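Uncharacterized protein AF_0924 (Archaeoglobus fulgidus, PDB 3DT5) is of unknown function but probably sits in the cell membrane, its C-terminal domain, the part described here, binding a calcium ion. Local coordinates at residues K32-Y37 with W128-K133; R64-H69 with K95-V100; M68-K73 with A81-Y86. All blocks are in the same frame, centred on the assembly; numbering follows the deposited sequence. Where two conformers were deposited one is given.

Contact 1 (K32-Y37 with W128-K133); sequences KAFSSY and WLIGYK
The C-terminal part of helix 16-35 meets the chain entering strand 130-131 through one backbone bond, Leu129 N to Phe34 O, 2.7 Å long and nearly straight at 176°. The CA atoms of Ser35 and Trp128 are 5.1 Å apart. The Phe34 carbonyl thus takes its partner from the distant C-terminal chain. The same oxygen lies at the edge of the Trp128 indole, near its plane, and takes a CA-H...O contact from Trp128 CA at 3.5 Å. The indole leaves its backbone with CG anti to the carbonyl carbon (chi1 -60°), and its CZ3 reaches Ser35 CB at 4.0 Å; the short serine side chain lets the indole come this near. The fold here is a helical domain carrying a small mixed sheet, and strand 130-131 is an outermost strand that pairs in parallel with strand 83-85. Leu129, the centre of an inverse gamma turn, leads into that strand and directs CB toward residues 34-37. Its CD1 lies 3.5 Å from Ser35 O and 3.7 Å from Tyr37 CD1, at the edge of the tyrosine ring and in its plane. Branched Ile130 offers CG2 to the edge of the buried Phe34 ring, 3.7 Å from CD1, while Trp94 of helix 88-116 stacks on that phenylalanine.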
loop_
_atom_site.group_PDB
_atom_site.type_symbol
_atom_site.label_atom_id
_atom_site.label_comp_id
_atom_site.label_asym_id
_atom_site.label_seq_id
_atom_site.Cartn_x
_atom_site.Cartn_y
_atom_site.Cartn_z
ATOM N N LYS A 32 -4.264 -2.349 2.560
ATOM C CA LYS A 32 -4.650 -3.447 3.466
ATOM C C LYS A 32 -3.472 -4.275 3.982
ATOM O O LYS A 32 -3.429 -4.618 5.141
ATOM C CB LYS A 32 -5.681 -4.346 2.807
ATOM C CG LYS A 32 -7.036 -3.626 2.775
ATOM C CD LYS A 32 -8.211 -4.554 2.752
ATOM C CE LYS A 32 -8.580 -4.915 1.336
ATOM N NZ LYS A 32 -10.074 -5.045 1.063
ATOM N N ALA A 33 -2.538 -4.631 3.119
ATOM C CA ALA A 33 -1.356 -5.406 3.539
ATOM C C ALA A 33 -0.591 -4.746 4.670
ATOM O O ALA A 33 0.051 -5.444 5.457
ATOM C CB ALA A 33 -0.383 -5.642 2.310
ATOM N N PHE A 34 -0.610 -3.413 4.724
ATOM C CA PHE A 34 0.137 -2.679 5.770
ATOM C C PHE A 34 -0.729 -2.051 6.858
ATOM O O PHE A 34 -0.211 -1.359 7.718
ATOM C CB PHE A 34 1.045 -1.628 5.105
ATOM C CG PHE A 34 2.236 -2.262 4.428
ATOM C CD1 PHE A 34 3.364 -2.588 5.172
ATOM C CD2 PHE A 34 2.185 -2.616 3.081
ATOM C CE1 PHE A 34 4.476 -3.211 4.542
ATOM C CE2 PHE A 34 3.284 -3.240 2.458
ATOM C CZ PHE A 34 4.418 -3.536 3.208
ATOM N N SER A 35 -2.032 -2.317 6.824
ATOM C CA SER A 35 -2.931 -1.703 7.793
ATOM C C SER A 35 -4.056 -2.604 8.335
ATOM O O SER A 35 -4.644 -2.301 9.373
ATOM C CB SER A 35 -3.514 -0.408 7.220
ATOM O OG SER A 35 -4.436 -0.671 6.189
ATOM N N SER A 36 -4.367 -3.692 7.652
ATOM C CA SER A 36 -5.410 -4.548 8.153
ATOM C C SER A 36 -4.774 -5.824 8.762
ATOM O O SER A 36 -3.637 -6.180 8.444
ATOM C CB SER A 36 -6.444 -4.810 7.054
ATOM O OG SER A 36 -6.333 -6.103 6.530
ATOM N N TYR A 37 -5.463 -6.476 9.681
ATOM C CA TYR A 37 -4.864 -7.633 10.377
ATOM C C TYR A 37 -4.719 -8.912 9.544
ATOM O O TYR A 37 -4.056 -9.872 9.967
ATOM C CB TYR A 37 -5.664 -7.938 11.640
ATOM C CG TYR A 37 -5.507 -6.895 12.705
ATOM C CD1 TYR A 37 -4.486 -5.956 12.640
ATOM C CD2 TYR A 37 -6.369 -6.861 13.806
ATOM C CE1 TYR A 37 -4.323 -4.997 13.621
ATOM C CE2 TYR A 37 -6.213 -5.895 14.802
ATOM C CZ TYR A 37 -5.177 -4.977 14.694
ATOM O OH TYR A 37 -5.014 -4.007 15.641
ATOM N N TRP A 128 -0.189 2.539 10.241
ATOM C CA TRP A 128 0.602 1.546 9.506
ATOM C C TRP A 128 1.081 0.480 10.502
ATOM O O TRP A 128 1.548 0.818 11.605
ATOM C CB TRP A 128 1.776 2.224 8.829
ATOM C CG TRP A 128 1.330 3.276 7.849
ATOM C CD1 TRP A 128 1.751 4.575 7.784
ATOM C CD2 TRP A 128 0.362 3.102 6.799
ATOM N NE1 TRP A 128 1.119 5.226 6.733
ATOM C CE2 TRP A 128 0.261 4.342 6.116
ATOM C CE3 TRP A 128 -0.391 2.008 6.336
ATOM C CZ2 TRP A 128 -0.574 4.511 4.992
ATOM C CZ3 TRP A 128 -1.220 2.177 5.199
ATOM C CH2 TRP A 128 -1.307 3.423 4.560
ATOM N N LEU A 129 0.928 -0.780 10.152
ATOM C CA LEU A 129 1.307 -1.869 11.070
ATOM C C LEU A 129 2.793 -2.240 10.822
ATOM O O LEU A 129 3.108 -3.328 10.318
ATOM C CB LEU A 129 0.386 -3.069 10.884
ATOM C CG LEU A 129 -1.079 -2.785 11.288
ATOM C CD1 LEU A 129 -1.945 -3.936 10.970
ATOM C CD2 LEU A 129 -1.277 -2.417 12.775
ATOM N N ILE A 130 3.679 -1.292 11.131
ATOM C CA ILE A 130 5.090 -1.452 10.863
ATOM C C ILE A 130 5.905 -1.053 12.106
ATOM O O ILE A 130 5.492 -0.183 12.879
ATOM C CB ILE A 130 5.536 -0.633 9.629
ATOM C CG1 ILE A 130 5.265 0.889 9.795
ATOM C CG2 ILE A 130 4.914 -1.222 8.282
ATOM C CD1 ILE A 130 5.937 1.753 8.709
ATOM N N GLY A 131 7.068 -1.670 12.276
ATOM C CA GLY A 131 7.932 -1.382 13.449
ATOM C C GLY A 131 9.358 -1.803 13.197
ATOM O O GLY A 131 9.628 -2.540 12.257
ATOM N N TYR A 132 10.293 -1.310 14.000
ATOM C CA TYR A 132 11.604 -1.930 13.994
ATOM C C TYR A 132 12.220 -2.086 15.397
ATOM O O TYR A 132 13.187 -2.830 15.535
ATOM C CB TYR A 132 12.565 -1.182 13.058
ATOM C CG TYR A 132 12.920 0.167 13.578
ATOM C CD1 TYR A 132 14.090 0.383 14.319
ATOM C CD2 TYR A 132 12.058 1.230 13.377
ATOM C CE1 TYR A 132 14.393 1.677 14.826
ATOM C CE2 TYR A 132 12.339 2.519 13.863
ATOM C CZ TYR A 132 13.491 2.741 14.580
ATOM O OH TYR A 132 13.718 4.016 15.041
ATOM N N LYS A 133 11.698 -1.394 16.416
ATOM C CA LYS A 133 12.358 -1.417 17.747
ATOM C C LYS A 133 11.609 -2.122 18.890
ATOM O O LYS A 133 10.821 -1.492 19.623
ATOM C CB LYS A 133 12.871 -0.026 18.175
ATOM C CG LYS A 133 11.862 1.117 18.113
ATOM C CD LYS A 133 12.396 2.267 18.972
ATOM C CE LYS A 133 12.081 3.652 18.378
ATOM N NZ LYS A 133 12.942 4.696 19.096
#

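Contact 2 (R64-H69 with K95-V100); sequences RVLPMH and KEALDV
Val65 and Ala97 meet where the chain leaving the short helix 60-65 runs past the long helix 88-116, an apolar helix-to-loop contact in this mainly helical domain. Across it the backbones come closest at Leu66 and Ala97, whose CA atoms are 5.3 Å apart. A side chain no longer than a methyl group suits the helix at this point, because Ala97 CB points toward the passing chain and has main-chain as well as side-chain neighbours.

The apolar contacts gather round that methyl. Val65 CG2 lies 4.2 Å from Ala97 CB. Pro67 brings its ring atom CD to 3.9 Å from Ala97 CB, and Leu66 places its CA 4.1 Å from the same atom. Proline, with no N-H to satisfy, turns ring carbon CD to the helix. One turn further along the helix, Val100 crosses Val65 obliquely; CG2 of Val65 lies between its backbone N and carbonyl carbon, from where it reaches Val100 CG2 at 3.9 Å.

Across the two segments polar atoms make only van der Waals contacts, and Val65 O rests 3.7 Å from Ala97 CB. Outside them, Arg55 NH2 and NH1 bond to the carbonyls of Leu66 and Pro67 in turn. Glu96 reaches round from the helix with CG anti to its backbone N (chi1 166°) and an extended chain beyond, crossing Val65 at about a right angle, and its carboxylate OE2 ends 3.6 Å from Val65 CG1.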
loop_
_atom_site.group_PDB
_atom_site.type_symbol
_atom_site.label_atom_id
_atom_site.label_comp_id
_atom_site.label_asym_id
_atom_site.label_seq_id
_atom_site.Cartn_x
_atom_site.Cartn_y
_atom_site.Cartn_z
ATOM N N ARG A 64 8.547 6.985 -7.411
ATOM C CA ARG A 64 9.831 7.547 -6.950
ATOM C C ARG A 64 10.339 6.964 -5.631
ATOM O O ARG A 64 11.550 6.896 -5.406
ATOM C CB ARG A 64 9.749 9.072 -6.859
ATOM C CG ARG A 64 9.913 9.600 -8.297
ATOM C CD ARG A 64 9.597 10.987 -8.508
ATOM N NE ARG A 64 10.325 11.344 -9.717
ATOM C CZ ARG A 64 10.058 12.388 -10.492
ATOM N NH1 ARG A 64 9.040 13.197 -10.213
ATOM N NH2 ARG A 64 10.828 12.620 -11.558
ATOM N N VAL A 65 9.412 6.630 -4.737
ATOM C CA VAL A 65 9.791 6.263 -3.364
ATOM C C VAL A 65 9.430 4.835 -3.013
ATOM O O VAL A 65 9.873 4.329 -1.988
ATOM C CB VAL A 65 9.183 7.250 -2.265
ATOM C CG1 VAL A 65 9.705 8.699 -2.480
ATOM C CG2 VAL A 65 7.663 7.234 -2.307
ATOM N N LEU A 66 8.634 4.160 -3.845
ATOM C CA LEU A 66 8.150 2.828 -3.467
ATOM C C LEU A 66 9.310 1.819 -3.578
ATOM O O LEU A 66 9.916 1.720 -4.666
ATOM C CB LEU A 66 7.000 2.395 -4.402
ATOM C CG LEU A 66 6.341 1.023 -4.150
ATOM C CD1 LEU A 66 5.558 1.038 -2.790
ATOM C CD2 LEU A 66 5.408 0.692 -5.352
ATOM N N PRO A 67 9.661 1.099 -2.478
ATOM C CA PRO A 67 10.749 0.126 -2.563
ATOM C C PRO A 67 10.446 -0.990 -3.591
ATOM O O PRO A 67 9.275 -1.271 -3.905
ATOM C CB PRO A 67 10.785 -0.504 -1.137
ATOM C CG PRO A 67 10.187 0.608 -0.231
ATOM C CD PRO A 67 9.081 1.147 -1.119
HETATM N N MSE A 68 11.519 -1.592 -4.103
HETATM C CA MSE A 68 11.450 -2.668 -5.092
HETATM C C MSE A 68 11.357 -4.046 -4.451
HETATM O O MSE A 68 10.958 -5.011 -5.093
HETATM C CB MSE A 68 12.763 -2.687 -5.885
HETATM C CG MSE A 68 12.567 -3.051 -7.316
HETATM SE SE MSE A 68 11.796 -1.475 -8.140
HETATM C CE MSE A 68 12.483 -0.059 -6.948
ATOM N N HIS A 69 11.790 -4.130 -3.206
ATOM C CA HIS A 69 11.978 -5.393 -2.507
ATOM C C HIS A 69 11.343 -5.303 -1.135
ATOM O O HIS A 69 11.336 -4.244 -0.535
ATOM C CB HIS A 69 13.463 -5.708 -2.326
ATOM C CG HIS A 69 14.213 -5.879 -3.609
ATOM N ND1 HIS A 69 14.022 -6.956 -4.445
ATOM C CD2 HIS A 69 15.161 -5.111 -4.202
ATOM C CE1 HIS A 69 14.809 -6.841 -5.504
ATOM N NE2 HIS A 69 15.502 -5.723 -5.388
ATOM N N LYS A 95 7.842 3.578 5.682
ATOM C CA LYS A 95 6.932 4.559 6.280
ATOM C C LYS A 95 6.660 5.744 5.315
ATOM O O LYS A 95 5.536 6.186 5.124
ATOM C CB LYS A 95 7.496 5.064 7.605
ATOM C CG LYS A 95 6.452 5.901 8.364
ATOM C CD LYS A 95 7.078 6.968 9.264
ATOM C CE LYS A 95 6.199 8.245 9.212
ATOM N NZ LYS A 95 6.945 9.432 9.766
ATOM N N GLU A 96 7.728 6.253 4.715
ATOM C CA GLU A 96 7.645 7.330 3.742
ATOM C C GLU A 96 6.774 6.920 2.529
ATOM O O GLU A 96 5.918 7.679 2.065
ATOM C CB GLU A 96 9.073 7.661 3.333
ATOM C CG GLU A 96 9.228 8.505 2.135
ATOM C CD GLU A 96 10.687 8.972 1.962
ATOM O OE1 GLU A 96 11.430 9.092 2.988
ATOM O OE2 GLU A 96 11.073 9.230 0.797
ATOM N N ALA A 97 7.004 5.721 2.011
ATOM C CA ALA A 97 6.256 5.264 0.836
ATOM C C ALA A 97 4.781 5.035 1.151
ATOM O O ALA A 97 3.941 5.361 0.311
ATOM C CB ALA A 97 6.888 4.009 0.233
ATOM N N LEU A 98 4.472 4.461 2.320
ATOM C CA LEU A 98 3.073 4.253 2.711
ATOM C C LEU A 98 2.321 5.577 2.819
ATOM O O LEU A 98 1.162 5.663 2.406
ATOM C CB LEU A 98 2.942 3.438 4.026
ATOM C CG LEU A 98 3.408 1.981 3.871
ATOM C CD1 LEU A 98 3.528 1.309 5.249
ATOM C CD2 LEU A 98 2.423 1.239 3.014
ATOM N N ASP A 99 2.990 6.598 3.331
ATOM C CA ASP A 99 2.364 7.943 3.441
ATOM C C ASP A 99 2.067 8.526 2.052
ATOM O O ASP A 99 0.977 9.093 1.811
ATOM C CB ASP A 99 3.243 8.867 4.255
ATOM C CG ASP A 99 3.144 8.600 5.783
ATOM O OD1 ASP A 99 2.127 7.996 6.273
ATOM O OD2 ASP A 99 4.089 9.036 6.490
ATOM N N VAL A 100 3.031 8.368 1.131
ATOM C CA VAL A 100 2.790 8.730 -0.287
ATOM C C VAL A 100 1.677 7.885 -0.930
ATOM O O VAL A 100 0.839 8.427 -1.639
ATOM C CB VAL A 100 4.082 8.658 -1.161
ATOM C CG1 VAL A 100 3.768 9.011 -2.616
ATOM C CG2 VAL A 100 5.122 9.659 -0.622
#

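Contact 3 (M68-K73 with A81-Y86); sequences MHFKFK and ANWTFY. With CA (calcium ion), chain B.
Phe70 drives the edge of its ring at a face of the Trp83 indole in a T-shaped stack, the planes at 83° and the centroid of the phenyl ring 4.9 Å from that of the six-membered indole ring. Phe70 CZ makes the closest approach, 3.6 Å from Trp83 CE3, so the hydrogens of one ring's rim meet the pi cloud of the other. Another part of the Phe70 rim, CE1, packs 3.9 Å from Phe85 CZ. CG of Phe70 is anti to the backbone N (chi1 172°), which sets the ring on the side of Trp83 and Phe85. An alanine in place of Trp83 would probably leave the edge of Phe70 without the face it packs on and the carbonyl of Ala33 without the indole N-H that bonds to it.

Past the rings, the backbone joins the segments: Tyr86 N donates to Lys73 O at 3.2 Å, and Phe85 CA adds a CA-H...O contact to that oxygen at 3.5 Å. Lys73 N in turn bonds to Phe70 O, closing a turn over residues 70-73. Within this turn Lys71 O binds the calcium ion at 2.4 Å, with Glu44, Ala74 and Asp75 also binding it; Tyr86 OH bonds to the other carboxylate oxygen of Asp75. Glu48 OE2 accepts from both Phe70 N and Lys71 N. Strand 83-85 lies in the middle of the mixed sheet, between 74-75 and 130-131, with helix 43-52 packed against Phe70 and Trp83 and helix 88-116 against Phe85.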
loop_
_atom_site.group_PDB
_atom_site.type_symbol
_atom_site.label_atom_id
_atom_site.label_comp_id
_atom_site.label_asym_id
_atom_site.label_seq_id
_atom_site.Cartn_x
_atom_site.Cartn_y
_atom_site.Cartn_z
HETATM N N MSE A 68 11.519 -1.592 -4.103
HETATM C CA MSE A 68 11.450 -2.668 -5.092
HETATM C C MSE A 68 11.357 -4.046 -4.451
HETATM O O MSE A 68 10.958 -5.011 -5.093
HETATM C CB MSE A 68 12.763 -2.687 -5.885
HETATM C CG MSE A 68 12.567 -3.051 -7.316
HETATM SE SE MSE A 68 11.796 -1.475 -8.140
HETATM C CE MSE A 68 12.483 -0.059 -6.948
ATOM N N HIS A 69 11.790 -4.130 -3.206
ATOM C CA HIS A 69 11.978 -5.393 -2.507
ATOM C C HIS A 69 11.343 -5.303 -1.135
ATOM O O HIS A 69 11.336 -4.244 -0.535
ATOM C CB HIS A 69 13.463 -5.708 -2.326
ATOM C CG HIS A 69 14.213 -5.879 -3.609
ATOM N ND1 HIS A 69 14.022 -6.956 -4.445
ATOM C CD2 HIS A 69 15.161 -5.111 -4.202
ATOM C CE1 HIS A 69 14.809 -6.841 -5.504
ATOM N NE2 HIS A 69 15.502 -5.723 -5.388
ATOM N N PHE A 70 10.824 -6.408 -0.619
ATOM C CA PHE A 70 10.159 -6.352 0.693
ATOM C C PHE A 70 10.371 -7.641 1.518
ATOM O O PHE A 70 10.644 -7.556 2.718
ATOM C CB PHE A 70 8.648 -6.112 0.544
ATOM C CG PHE A 70 7.897 -6.242 1.854
ATOM C CD1 PHE A 70 8.019 -5.255 2.831
ATOM C CD2 PHE A 70 7.132 -7.381 2.127
ATOM C CE1 PHE A 70 7.350 -5.392 4.071
ATOM C CE2 PHE A 70 6.467 -7.518 3.369
ATOM C CZ PHE A 70 6.589 -6.503 4.320
ATOM N N LYS A 71 10.197 -8.789 0.871
ATOM C CA LYS A 71 10.164 -10.112 1.518
ATOM C C LYS A 71 11.263 -10.316 2.549
ATOM O O LYS A 71 11.016 -10.836 3.633
ATOM C CB LYS A 71 10.441 -11.205 0.476
ATOM C CG LYS A 71 9.270 -11.716 -0.261
ATOM C CD LYS A 71 9.696 -12.844 -1.222
ATOM C CE LYS A 71 10.130 -14.112 -0.492
ATOM N NZ LYS A 71 9.160 -15.264 -0.666
ATOM N N PHE A 72 12.501 -10.023 2.156
ATOM C CA PHE A 72 13.606 -10.320 3.031
ATOM C C PHE A 72 13.985 -9.167 3.959
ATOM O O PHE A 72 15.023 -9.210 4.608
ATOM C CB PHE A 72 14.780 -10.861 2.202
ATOM C CG PHE A 72 14.432 -12.121 1.454
ATOM C CD1 PHE A 72 14.087 -13.287 2.149
ATOM C CD2 PHE A 72 14.396 -12.143 0.056
ATOM C CE1 PHE A 72 13.740 -14.478 1.460
ATOM C CE2 PHE A 72 14.036 -13.322 -0.660
ATOM C CZ PHE A 72 13.724 -14.495 0.044
ATOM N N LYS A 73 13.125 -8.159 4.048
ATOM C CA LYS A 73 13.389 -7.000 4.891
ATOM C C LYS A 73 12.550 -7.005 6.142
ATOM O O LYS A 73 12.807 -6.235 7.067
ATOM C CB LYS A 73 13.092 -5.666 4.157
ATOM C CG LYS A 73 13.672 -5.490 2.749
ATOM C CD LYS A 73 15.123 -5.519 2.733
ATOM C CE LYS A 73 15.605 -4.476 1.733
ATOM N NZ LYS A 73 16.171 -5.137 0.576
ATOM N N ALA A 81 0.295 -8.486 14.467
ATOM C CA ALA A 81 -0.126 -7.904 13.214
ATOM C C ALA A 81 0.944 -6.960 12.642
ATOM O O ALA A 81 0.791 -6.473 11.509
ATOM C CB ALA A 81 -1.493 -7.147 13.388
ATOM N N ASN A 82 2.007 -6.668 13.402
ATOM C CA ASN A 82 2.989 -5.700 12.901
ATOM C C ASN A 82 3.991 -6.382 12.030
ATOM O O ASN A 82 4.377 -7.523 12.310
ATOM C CB ASN A 82 3.769 -5.019 14.031
ATOM C CG ASN A 82 2.893 -4.091 14.851
ATOM O OD1 ASN A 82 1.967 -3.434 14.331
ATOM N ND2 ASN A 82 3.128 -4.091 16.161
ATOM N N TRP A 83 4.407 -5.668 10.976
ATOM C CA TRP A 83 5.556 -6.066 10.187
ATOM C C TRP A 83 6.802 -5.592 10.962
ATOM O O TRP A 83 6.934 -4.417 11.267
ATOM C CB TRP A 83 5.534 -5.405 8.798
ATOM C CG TRP A 83 4.460 -5.937 7.892
ATOM C CD1 TRP A 83 3.271 -5.302 7.552
ATOM C CD2 TRP A 83 4.457 -7.195 7.232
ATOM N NE1 TRP A 83 2.539 -6.111 6.692
ATOM C CE2 TRP A 83 3.266 -7.261 6.456
ATOM C CE3 TRP A 83 5.383 -8.267 7.167
ATOM C CZ2 TRP A 83 2.928 -8.392 5.682
ATOM C CZ3 TRP A 83 5.063 -9.377 6.343
ATOM C CH2 TRP A 83 3.851 -9.420 5.616
ATOM N N THR A 84 7.689 -6.529 11.294
ATOM C CA THR A 84 8.922 -6.187 12.007
ATOM C C THR A 84 9.998 -6.033 10.949
ATOM O O THR A 84 10.297 -6.994 10.225
ATOM C CB THR A 84 9.356 -7.302 12.990
ATOM O OG1 THR A 84 8.413 -7.349 14.065
ATOM C CG2 THR A 84 10.772 -7.006 13.602
ATOM N N PHE A 85 10.575 -4.839 10.861
ATOM C CA PHE A 85 11.693 -4.589 9.944
ATOM C C PHE A 85 13.001 -4.840 10.676
ATOM O O PHE A 85 13.138 -4.471 11.849
ATOM C CB PHE A 85 11.674 -3.150 9.431
ATOM C CG PHE A 85 10.686 -2.930 8.346
ATOM C CD1 PHE A 85 9.337 -2.662 8.656
ATOM C CD2 PHE A 85 11.046 -3.089 7.010
ATOM C CE1 PHE A 85 8.389 -2.496 7.651
ATOM C CE2 PHE A 85 10.097 -2.906 6.006
ATOM C CZ PHE A 85 8.760 -2.604 6.325
ATOM N N TYR A 86 13.963 -5.432 9.990
ATOM C CA TYR A 86 15.270 -5.681 10.613
ATOM C C TYR A 86 16.209 -4.493 10.546
ATOM O O TYR A 86 17.037 -4.350 11.407
ATOM C CB TYR A 86 15.913 -6.958 10.085
ATOM C CG TYR A 86 15.016 -8.151 10.355
ATOM C CD1 TYR A 86 14.772 -8.575 11.661
ATOM C CD2 TYR A 86 14.355 -8.808 9.299
ATOM C CE1 TYR A 86 13.925 -9.615 11.918
ATOM C CE2 TYR A 86 13.518 -9.849 9.542
ATOM C CZ TYR A 86 13.295 -10.261 10.862
ATOM O OH TYR A 86 12.443 -11.360 11.094
HETATM CA CA CA B . 10.056 -11.990 5.449
#

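Contacts 1 and 3 meet through the sheet: Leu129 O lies 2.8 Å from Trp83 N and Gly131 O 2.9 Å from Phe85 N, both probable hydrogen bonds, and their centres are 10 Å apart. Contact 2 joins contact 1 along helix 88-116, where Trp128 NE1 probably bonds to Asp99 OD1 at 3.0 Å and Phe34 CG packs 3.8 Å from Leu98 CD2. The segments of contacts 2 and 3 overlap at Met68 and His69, which touch the opposite segment in neither; the chain simply runs on from one contact to the other. The ion belongs to contact 3; the side chains of Phe34 in contact 1 and Pro67 in contact 2 lie about 10 Å and 13 Å from it.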